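Local coordinates for phosphoenolpyruvate--protein phosphotransferase (Escherichia coli, PDB 5T12), which probably passes the phosphoryl group of phosphoenolpyruvate to the carrier protein NPr in the nitrogen-metabolic phosphotransferase system, the chain being its N-terminal EIN(Ntr) part, at residues Glu100-Phe114 with Ala126-Leu140. The protein carries 1 engineered substitution. Sequence-based numbering, arbitrary orientation.
Sequences EWAVKTVIEKFAEQF and AGDLRALGQRLLFHL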
ATOM      1  N   GLU A 100     -15.979  -5.978  -8.605  1.00 37.46           N
ATOM      2  CA  GLU A 100     -15.044  -6.405  -7.568  1.00 31.36           C
ATOM      3  C   GLU A 100     -14.719  -7.889  -7.687  1.00 34.48           C
ATOM      4  O   GLU A 100     -13.552  -8.284  -7.573  1.00 28.16           O
ATOM      5  CB  GLU A 100     -15.610  -6.090  -6.182  1.00 32.90           C
ATOM      6  CG  GLU A 100     -15.529  -4.620  -5.786  1.00 36.76           C
ATOM      7  CD  GLU A 100     -16.592  -3.767  -6.452  1.00 54.48           C
ATOM      8  OE1 GLU A 100     -17.466  -4.329  -7.144  1.00 57.92           O
ATOM      9  OE2 GLU A 100     -16.559  -2.531  -6.278  1.00 72.84           O
ATOM     10  N   TRP A 101     -15.733  -8.728  -7.913  1.00 31.20           N
ATOM     11  CA  TRP A 101     -15.484 -10.157  -8.072  1.00 40.65           C
ATOM     12  C   TRP A 101     -14.722 -10.446  -9.359  1.00 33.26           C
ATOM     13  O   TRP A 101     -13.885 -11.355  -9.400  1.00 38.10           O
ATOM     14  CB  TRP A 101     -16.806 -10.925  -8.044  1.00 33.85           C
ATOM     15  CG  TRP A 101     -16.659 -12.397  -8.291  1.00 48.46           C
ATOM     16  CD1 TRP A 101     -16.946 -13.065  -9.445  1.00 45.42           C
ATOM     17  CD2 TRP A 101     -16.186 -13.381  -7.364  1.00 42.09           C
ATOM     18  NE1 TRP A 101     -16.686 -14.405  -9.293  1.00 35.58           N
ATOM     19  CE2 TRP A 101     -16.218 -14.625  -8.024  1.00 29.39           C
ATOM     20  CE3 TRP A 101     -15.740 -13.331  -6.039  1.00 48.89           C
ATOM     21  CZ2 TRP A 101     -15.822 -15.808  -7.406  1.00 36.34           C
ATOM     22  CZ3 TRP A 101     -15.350 -14.506  -5.427  1.00 39.98           C
ATOM     23  CH2 TRP A 101     -15.391 -15.729  -6.111  1.00 41.02           C
ATOM     24  N   ALA A 102     -14.998  -9.681 -10.418  1.00 39.80           N
ATOM     25  CA  ALA A 102     -14.280  -9.872 -11.674  1.00 29.87           C
ATOM     26  C   ALA A 102     -12.795  -9.584 -11.507  1.00 28.75           C
ATOM     27  O   ALA A 102     -11.951 -10.262 -12.106  1.00 33.99           O
ATOM     28  CB  ALA A 102     -14.882  -8.984 -12.763  1.00 28.90           C
ATOM     29  N   VAL A 103     -12.455  -8.582 -10.694  1.00 28.42           N
ATOM     30  CA  VAL A 103     -11.051  -8.299 -10.415  1.00 24.49           C
ATOM     31  C   VAL A 103     -10.441  -9.414  -9.575  1.00 31.43           C
ATOM     32  O   VAL A 103      -9.321  -9.866  -9.839  1.00 35.98           O
ATOM     33  CB  VAL A 103     -10.910  -6.926  -9.731  1.00 33.84           C
ATOM     34  CG1 VAL A 103      -9.491  -6.725  -9.224  1.00 31.36           C
ATOM     35  CG2 VAL A 103     -11.291  -5.815 -10.694  1.00 31.17           C
ATOM     36  N   LYS A 104     -11.169  -9.883  -8.559  1.00 34.72           N
ATOM     37  CA  LYS A 104     -10.655 -10.960  -7.718  1.00 31.78           C
ATOM     38  C   LYS A 104     -10.457 -12.239  -8.520  1.00 33.35           C
ATOM     39  O   LYS A 104      -9.470 -12.958  -8.322  1.00 41.69           O
ATOM     40  CB  LYS A 104     -11.600 -11.207  -6.541  1.00 35.47           C
ATOM     41  CG  LYS A 104     -11.157 -12.331  -5.617  1.00 29.21           C
ATOM     42  CD  LYS A 104     -12.079 -12.464  -4.417  1.00 42.75           C
ATOM     43  CE  LYS A 104     -11.582 -13.529  -3.454  1.00 51.84           C
ATOM     44  NZ  LYS A 104     -12.380 -13.565  -2.198  1.00 51.36           N
ATOM     45  N   THR A 105     -11.377 -12.533  -9.440  1.00 28.35           N
ATOM     46  CA  THR A 105     -11.278 -13.759 -10.227  1.00 32.36           C
ATOM     47  C   THR A 105     -10.070 -13.724 -11.156  1.00 21.92           C
ATOM     48  O   THR A 105      -9.284 -14.676 -11.203  1.00 29.68           O
ATOM     49  CB  THR A 105     -12.563 -13.971 -11.028  1.00 42.83           C
ATOM     50  OG1 THR A 105     -13.681 -14.045 -10.134  1.00 46.71           O
ATOM     51  CG2 THR A 105     -12.481 -15.258 -11.837  1.00 46.73           C
ATOM     52  N   VAL A 106      -9.901 -12.628 -11.897  1.00 32.91           N
ATOM     53  CA  VAL A 106      -8.830 -12.555 -12.887  1.00 28.57           C
ATOM     54  C   VAL A 106      -7.466 -12.523 -12.206  1.00 31.19           C
ATOM     55  O   VAL A 106      -6.545 -13.248 -12.597  1.00 29.99           O
ATOM     56  CB  VAL A 106      -9.033 -11.338 -13.807  1.00 28.40           C
ATOM     57  CG1 VAL A 106      -7.799 -11.109 -14.665  1.00 29.17           C
ATOM     58  CG2 VAL A 106     -10.262 -11.536 -14.680  1.00 33.80           C
ATOM     59  N   ILE A 107      -7.318 -11.686 -11.177  1.00 28.51           N
ATOM     60  CA  ILE A 107      -6.010 -11.499 -10.551  1.00 24.43           C
ATOM     61  C   ILE A 107      -5.540 -12.792  -9.894  1.00 27.88           C
ATOM     62  O   ILE A 107      -4.387 -13.209 -10.060  1.00 30.82           O
ATOM     63  CB  ILE A 107      -6.052 -10.330  -9.548  1.00 33.13           C
ATOM     64  CG1 ILE A 107      -5.692  -9.009 -10.240  1.00 27.43           C
ATOM     65  CG2 ILE A 107      -5.103 -10.576  -8.383  1.00 25.87           C
ATOM     66  CD1 ILE A 107      -6.737  -8.501 -11.211  1.00 36.56           C
ATOM     67  N   GLU A 108      -6.428 -13.453  -9.148  1.00 28.58           N
ATOM     68  CA  GLU A 108      -6.038 -14.684  -8.465  1.00 40.96           C
ATOM     69  C   GLU A 108      -5.755 -15.805  -9.458  1.00 37.71           C
ATOM     70  O   GLU A 108      -4.861 -16.629  -9.230  1.00 40.93           O
ATOM     71  CB  GLU A 108      -7.120 -15.105  -7.472  1.00 41.32           C
ATOM     72  CG  GLU A 108      -7.298 -14.136  -6.313  1.00 52.16           C
ATOM     73  CD  GLU A 108      -8.130 -14.710  -5.183  1.00 61.27           C
ATOM     74  OE1 GLU A 108      -8.271 -14.028  -4.146  1.00 76.59           O
ATOM     75  OE2 GLU A 108      -8.638 -15.841  -5.327  1.00 55.30           O
ATOM     76  N   LYS A 109      -6.503 -15.849 -10.563  1.00 37.24           N
ATOM     77  CA  LYS A 109      -6.253 -16.860 -11.587  1.00 32.82           C
ATOM     78  C   LYS A 109      -4.858 -16.711 -12.178  1.00 30.45           C
ATOM     79  O   LYS A 109      -4.154 -17.707 -12.387  1.00 36.28           O
ATOM     80  CB  LYS A 109      -7.315 -16.770 -12.684  1.00 25.28           C
ATOM     81  CG  LYS A 109      -7.009 -17.596 -13.924  1.00 32.84           C
ATOM     82  CD  LYS A 109      -8.268 -17.865 -14.737  1.00 37.51           C
ATOM     83  CE  LYS A 109      -8.116 -17.419 -16.184  1.00 39.35           C
ATOM     84  NZ  LYS A 109      -8.049 -15.936 -16.309  1.00 35.70           N
ATOM     85  N   PHE A 110      -4.433 -15.476 -12.447  1.00 29.66           N
ATOM     86  CA  PHE A 110      -3.118 -15.261 -13.037  1.00 24.92           C
ATOM     87  C   PHE A 110      -2.009 -15.281 -11.995  1.00 27.65           C
ATOM     88  O   PHE A 110      -0.886 -15.699 -12.303  1.00 22.53           O
ATOM     89  CB  PHE A 110      -3.098 -13.946 -13.815  1.00 33.56           C
ATOM     90  CG  PHE A 110      -3.786 -14.025 -15.147  1.00 36.40           C
ATOM     91  CD1 PHE A 110      -3.208 -14.723 -16.194  1.00 24.28           C
ATOM     92  CD2 PHE A 110      -5.009 -13.408 -15.353  1.00 37.47           C
ATOM     93  CE1 PHE A 110      -3.834 -14.804 -17.423  1.00 35.23           C
ATOM     94  CE2 PHE A 110      -5.641 -13.485 -16.582  1.00 39.99           C
ATOM     95  CZ  PHE A 110      -5.051 -14.184 -17.618  1.00 36.17           C
ATOM     96  N   ALA A 111      -2.295 -14.843 -10.768  1.00 32.11           N
ATOM     97  CA  ALA A 111      -1.303 -14.955  -9.704  1.00 43.27           C
ATOM     98  C   ALA A 111      -0.984 -16.414  -9.410  1.00 33.28           C
ATOM     99  O   ALA A 111       0.170 -16.765  -9.139  1.00 40.71           O
ATOM    100  CB  ALA A 111      -1.797 -14.247  -8.442  1.00 27.70           C
ATOM    101  N   GLU A 112      -1.999 -17.279  -9.460  1.00 35.43           N
ATOM    102  CA  GLU A 112      -1.768 -18.710  -9.288  1.00 42.45           C
ATOM    103  C   GLU A 112      -0.874 -19.258 -10.393  1.00 36.18           C
ATOM    104  O   GLU A 112       0.039 -20.049 -10.135  1.00 36.50           O
ATOM    105  CB  GLU A 112      -3.103 -19.454  -9.254  1.00 44.72           C
ATOM    106  CG  GLU A 112      -3.737 -19.523  -7.877  1.00 78.73           C
ATOM    107  CD  GLU A 112      -5.242 -19.675  -7.934  1.00 82.64           C
ATOM    108  OE1 GLU A 112      -5.918 -19.255  -6.971  1.00 68.60           O
ATOM    109  OE2 GLU A 112      -5.754 -20.205  -8.942  1.00 73.13           O
ATOM    110  N   GLN A 113      -1.122 -18.841 -11.638  1.00 29.92           N
ATOM    111  CA  GLN A 113      -0.325 -19.338 -12.754  1.00 26.87           C
ATOM    112  C   GLN A 113       1.124 -18.881 -12.646  1.00 32.75           C
ATOM    113  O   GLN A 113       2.047 -19.644 -12.956  1.00 31.15           O
ATOM    114  CB  GLN A 113      -0.936 -18.888 -14.081  1.00 23.38           C
ATOM    115  CG  GLN A 113      -2.296 -19.506 -14.375  1.00 25.53           C
ATOM    116  CD  GLN A 113      -2.927 -18.955 -15.639  1.00 22.75           C
ATOM    117  OE1 GLN A 113      -2.244 -18.394 -16.497  1.00 22.39           O
ATOM    118  NE2 GLN A 113      -4.240 -19.110 -15.758  1.00 30.67           N
ATOM    119  N   PHE A 114       1.346 -17.639 -12.207  1.00 27.30           N
ATOM    120  CA  PHE A 114       2.710 -17.155 -12.019  1.00 32.55           C
ATOM    121  C   PHE A 114       3.416 -17.912 -10.900  1.00 30.44           C
ATOM    122  O   PHE A 114       4.608 -18.224 -11.011  1.00 31.04           O
ATOM    123  CB  PHE A 114       2.701 -15.654 -11.729  1.00 42.05           C
ATOM    124  CG  PHE A 114       2.677 -14.797 -12.962  1.00 40.73           C
ATOM    125  CD1 PHE A 114       1.597 -14.832 -13.829  1.00 51.01           C
ATOM    126  CD2 PHE A 114       3.732 -13.947 -13.250  1.00 59.86           C
ATOM    127  CE1 PHE A 114       1.572 -14.041 -14.962  1.00 36.93           C
ATOM    128  CE2 PHE A 114       3.713 -13.153 -14.382  1.00 60.78           C
ATOM    129  CZ  PHE A 114       2.631 -13.201 -15.238  1.00 48.24           C
ATOM    130  N   ALA A 126       4.384 -13.098  -8.612  1.00 37.19           N
ATOM    131  CA  ALA A 126       2.983 -13.407  -8.348  1.00 41.59           C
ATOM    132  C   ALA A 126       2.398 -12.481  -7.290  1.00 41.27           C
ATOM    133  O   ALA A 126       1.202 -12.171  -7.328  1.00 31.44           O
ATOM    134  CB  ALA A 126       2.839 -14.867  -7.920  1.00 32.67           C
ATOM    135  N   GLY A 127       3.223 -12.026  -6.343  1.00 49.14           N
ATOM    136  CA  GLY A 127       2.748 -11.081  -5.348  1.00 28.25           C
ATOM    137  C   GLY A 127       2.451  -9.711  -5.920  1.00 31.27           C
ATOM    138  O   GLY A 127       1.552  -9.016  -5.436  1.00 33.89           O
ATOM    139  N   ASP A 128       3.198  -9.301  -6.949  1.00 30.45           N
ATOM    140  CA  ASP A 128       2.929  -8.020  -7.596  1.00 28.63           C
ATOM    141  C   ASP A 128       1.539  -7.998  -8.214  1.00 31.19           C
ATOM    142  O   ASP A 128       0.846  -6.975  -8.172  1.00 38.11           O
ATOM    143  CB  ASP A 128       3.986  -7.734  -8.662  1.00 32.45           C
ATOM    144  CG  ASP A 128       5.376  -7.596  -8.084  1.00 43.30           C
ATOM    145  OD1 ASP A 128       5.622  -8.143  -6.989  1.00 51.33           O
ATOM    146  OD2 ASP A 128       6.224  -6.943  -8.727  1.00 46.90           O
ATOM    147  N   LEU A 129       1.115  -9.121  -8.800  1.00 37.76           N
ATOM    148  CA  LEU A 129      -0.204  -9.183  -9.419  1.00 25.92           C
ATOM    149  C   LEU A 129      -1.306  -8.994  -8.385  1.00 20.86           C
ATOM    150  O   LEU A 129      -2.307  -8.319  -8.653  1.00 28.26           O
ATOM    151  CB  LEU A 129      -0.378 -10.511 -10.156  1.00 41.04           C
ATOM    152  CG  LEU A 129       0.087 -10.568 -11.614  1.00 45.25           C
ATOM    153  CD1 LEU A 129      -0.652  -9.533 -12.448  1.00 49.96           C
ATOM    154  CD2 LEU A 129       1.595 -10.380 -11.734  1.00 52.75           C
ATOM    155  N   ARG A 130      -1.140  -9.579  -7.197  1.00 22.52           N
ATOM    156  CA  ARG A 130      -2.120  -9.370  -6.136  1.00 25.67           C
ATOM    157  C   ARG A 130      -2.131  -7.917  -5.684  1.00 29.09           C
ATOM    158  O   ARG A 130      -3.189  -7.368  -5.356  1.00 32.44           O
ATOM    159  CB  ARG A 130      -1.831 -10.300  -4.959  1.00 28.83           C
ATOM    160  CG  ARG A 130      -1.851 -11.775  -5.321  1.00 48.77           C
ATOM    161  CD  ARG A 130      -1.878 -12.658  -4.084  1.00 51.95           C
ATOM    162  NE  ARG A 130      -1.831 -14.074  -4.437  1.00 52.45           N
ATOM    163  CZ  ARG A 130      -2.892 -14.789  -4.797  1.00 45.89           C
ATOM    164  NH1 ARG A 130      -4.089 -14.222  -4.856  1.00 43.16           N
ATOM    165  NH2 ARG A 130      -2.757 -16.073  -5.102  1.00 53.41           N
ATOM    166  N   ALA A 131      -0.960  -7.274  -5.667  1.00 25.71           N
ATOM    167  CA  ALA A 131      -0.894  -5.858  -5.319  1.00 39.89           C
ATOM    168  C   ALA A 131      -1.634  -5.006  -6.342  1.00 24.75           C
ATOM    169  O   ALA A 131      -2.356  -4.071  -5.976  1.00 32.86           O
ATOM    170  CB  ALA A 131       0.563  -5.413  -5.202  1.00 32.83           C
ATOM    171  N   LEU A 132      -1.463  -5.313  -7.632  1.00 28.90           N
ATOM    172  CA  LEU A 132      -2.207  -4.598  -8.664  1.00 32.61           C
ATOM    173  C   LEU A 132      -3.705  -4.817  -8.510  1.00 23.55           C
ATOM    174  O   LEU A 132      -4.501  -3.894  -8.722  1.00 31.16           O
ATOM    175  CB  LEU A 132      -1.741  -5.036 -10.053  1.00 33.43           C
ATOM    176  CG  LEU A 132      -0.666  -4.186 -10.737  1.00 32.32           C
ATOM    177  CD1 LEU A 132       0.627  -4.175  -9.935  1.00 33.01           C
ATOM    178  CD2 LEU A 132      -0.415  -4.675 -12.156  1.00 44.43           C
ATOM    179  N   GLY A 133      -4.111  -6.034  -8.143  1.00 34.41           N
ATOM    180  CA  GLY A 133      -5.514  -6.277  -7.861  1.00 32.89           C
ATOM    181  C   GLY A 133      -5.999  -5.507  -6.648  1.00 26.89           C
ATOM    182  O   GLY A 133      -7.107  -4.967  -6.646  1.00 35.21           O
ATOM    183  N   GLN A 134      -5.173  -5.450  -5.599  1.00 35.11           N
ATOM    184  CA  GLN A 134      -5.501  -4.631  -4.434  1.00 31.19           C
ATOM    185  C   GLN A 134      -5.691  -3.173  -4.825  1.00 21.98           C
ATOM    186  O   GLN A 134      -6.607  -2.503  -4.331  1.00 35.12           O
ATOM    187  CB  GLN A 134      -4.403  -4.761  -3.380  1.00 34.04           C
ATOM    188  CG  GLN A 134      -4.395  -6.086  -2.637  1.00 37.49           C
ATOM    189  CD  GLN A 134      -5.231  -6.046  -1.374  1.00 36.42           C
ATOM    190  OE1 GLN A 134      -6.340  -6.577  -1.331  1.00 43.70           O
ATOM    191  NE2 GLN A 134      -4.699  -5.414  -0.334  1.00 44.51           N
ATOM    192  N   ARG A 135      -4.840  -2.665  -5.718  1.00 33.53           N
ATOM    193  CA  ARG A 135      -4.960  -1.275  -6.148  1.00 32.14           C
ATOM    194  C   ARG A 135      -6.199  -1.072  -7.011  1.00 27.37           C
ATOM    195  O   ARG A 135      -6.842  -0.017  -6.944  1.00 29.30           O
ATOM    196  CB  ARG A 135      -3.702  -0.850  -6.902  1.00 36.42           C
ATOM    197  CG  ARG A 135      -3.497   0.653  -6.964  1.00 36.35           C
ATOM    198  CD  ARG A 135      -3.350   1.233  -5.569  1.00 31.20           C
ATOM    199  NE  ARG A 135      -3.322   2.692  -5.575  1.00 42.00           N
ATOM    200  CZ  ARG A 135      -3.347   3.444  -4.479  1.00 42.91           C
ATOM    201  NH1 ARG A 135      -3.403   2.875  -3.282  1.00 33.42           N
ATOM    202  NH2 ARG A 135      -3.320   4.765  -4.578  1.00 40.92           N
ATOM    203  N   LEU A 136      -6.546  -2.067  -7.830  1.00 29.19           N
ATOM    204  CA  LEU A 136      -7.775  -1.993  -8.616  1.00 24.03           C
ATOM    205  C   LEU A 136      -8.994  -1.883  -7.709  1.00 27.10           C
ATOM    206  O   LEU A 136      -9.891  -1.066  -7.949  1.00 31.48           O
ATOM    207  CB  LEU A 136      -7.885  -3.216  -9.529  1.00 35.31           C
ATOM    208  CG  LEU A 136      -7.616  -3.001 -11.020  1.00 36.49           C
ATOM    209  CD1 LEU A 136      -6.395  -2.123 -11.222  1.00 37.37           C
ATOM    210  CD2 LEU A 136      -7.439  -4.336 -11.729  1.00 32.39           C
ATOM    211  N   LEU A 137      -9.042  -2.703  -6.656  1.00 28.65           N
ATOM    212  CA  LEU A 137     -10.133  -2.615  -5.692  1.00 28.72           C
ATOM    213  C   LEU A 137     -10.112  -1.289  -4.942  1.00 38.26           C
ATOM    214  O   LEU A 137     -11.166  -0.800  -4.517  1.00 38.04           O
ATOM    215  CB  LEU A 137     -10.056  -3.782  -4.706  1.00 25.59           C
ATOM    216  CG  LEU A 137     -10.190  -5.190  -5.287  1.00 38.73           C
ATOM    217  CD1 LEU A 137     -10.016  -6.237  -4.197  1.00 30.47           C
ATOM    218  CD2 LEU A 137     -11.533  -5.350  -5.979  1.00 27.72           C
ATOM    219  N   PHE A 138      -8.928  -0.696  -4.775  1.00 29.09           N
ATOM    220  CA  PHE A 138      -8.826   0.582  -4.079  1.00 38.61           C
ATOM    221  C   PHE A 138      -9.587   1.677  -4.815  1.00 32.67           C
ATOM    222  O   PHE A 138     -10.258   2.505  -4.190  1.00 48.18           O
ATOM    223  CB  PHE A 138      -7.355   0.968  -3.913  1.00 41.09           C
ATOM    224  CG  PHE A 138      -7.147   2.279  -3.212  1.00 30.33           C
ATOM    225  CD1 PHE A 138      -7.216   2.355  -1.832  1.00 30.90           C
ATOM    226  CD2 PHE A 138      -6.873   3.432  -3.929  1.00 37.43           C
ATOM    227  CE1 PHE A 138      -7.023   3.555  -1.177  1.00 34.47           C
ATOM    228  CE2 PHE A 138      -6.679   4.640  -3.280  1.00 43.96           C
ATOM    229  CZ  PHE A 138      -6.754   4.701  -1.901  1.00 37.69           C
ATOM    230  N   HIS A 139      -9.496   1.697  -6.146  1.00 33.80           N
ATOM    231  CA  HIS A 139     -10.168   2.727  -6.927  1.00 39.39           C
ATOM    232  C   HIS A 139     -11.645   2.435  -7.148  1.00 51.37           C
ATOM    233  O   HIS A 139     -12.390   3.343  -7.530  1.00 44.17           O
ATOM    234  CB  HIS A 139      -9.466   2.905  -8.275  1.00 33.84           C
ATOM    235  CG  HIS A 139      -8.056   3.395  -8.161  1.00 42.98           C
ATOM    236  ND1 HIS A 139      -6.966   2.592  -8.420  1.00 49.63           N
ATOM    237  CD2 HIS A 139      -7.558   4.603  -7.808  1.00 35.78           C
ATOM    238  CE1 HIS A 139      -5.857   3.286  -8.236  1.00 28.14           C
ATOM    239  NE2 HIS A 139      -6.189   4.509  -7.865  1.00 30.95           N
ATOM    240  N   LEU A 140     -12.085   1.196  -6.921  1.00 42.56           N
ATOM    241  CA  LEU A 140     -13.509   0.895  -7.013  1.00 42.02           C
ATOM    242  C   LEU A 140     -14.274   1.434  -5.811  1.00 47.63           C
ATOM    243  O   LEU A 140     -15.461   1.756  -5.925  1.00 49.82           O
ATOM    244  CB  LEU A 140     -13.721  -0.615  -7.144  1.00 43.64           C
ATOM    245  CG  LEU A 140     -13.255  -1.266  -8.447  1.00 45.71           C
ATOM    246  CD1 LEU A 140     -13.421  -2.775  -8.381  1.00 38.13           C
ATOM    247  CD2 LEU A 140     -14.018  -0.693  -9.631  1.00 61.11           C
TER
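Helices 100-114 and 126-140 run antiparallel, at 171° with axes 8.5 Å apart at closest approach, and their CA atoms come to 4.8 Å at Ala-111 and Ala-126. Midway, Ile-107 enters a hole formed by Leu-129, Arg-130, Gly-133 and Leu-136, its CG1 resting 3.6 Å from Gly-133 CA; a CB on the glycine would clash with that same CG1. One turn earlier, Val-103 is a second knob, among Gly-133, Leu-136, Leu-137 and Leu-140. With CG1 anti to the backbone N (chi1 170°), that methyl meets Leu-136 CB at 3.9 Å. Such knobs-into-holes packing joins two helices of the all-helical subdomain of EIN(Ntr), as in the sugar-system paralogue; helix 36-61 touches Val-103, and helix 68-80 touches Leu-129 and Leu-136. Toward the start of helix 126-140, Ala-111 CB sits over the centre of one face of the Arg-130 guanidinium, 3.8 Å above that plane, while Glu-108 CG approaches the edge of the guanidinium, 3.5 Å from Arg-130 NH1. Glu-108 OE1 stays 4.2 Å from Arg-130 NH1, beyond a salt bridge, with carboxylate and guanidinium planes 70° apart. Losing the guanidinium to an alanine here would probably strip the Ala-111 methyl of part of its cover and leave Glu-108 without this nearby positive charge. At the other end, Leu-140 CB packs 3.5 Å from Glu-100 OE2, an oxygen salt-bridged to Arg-42.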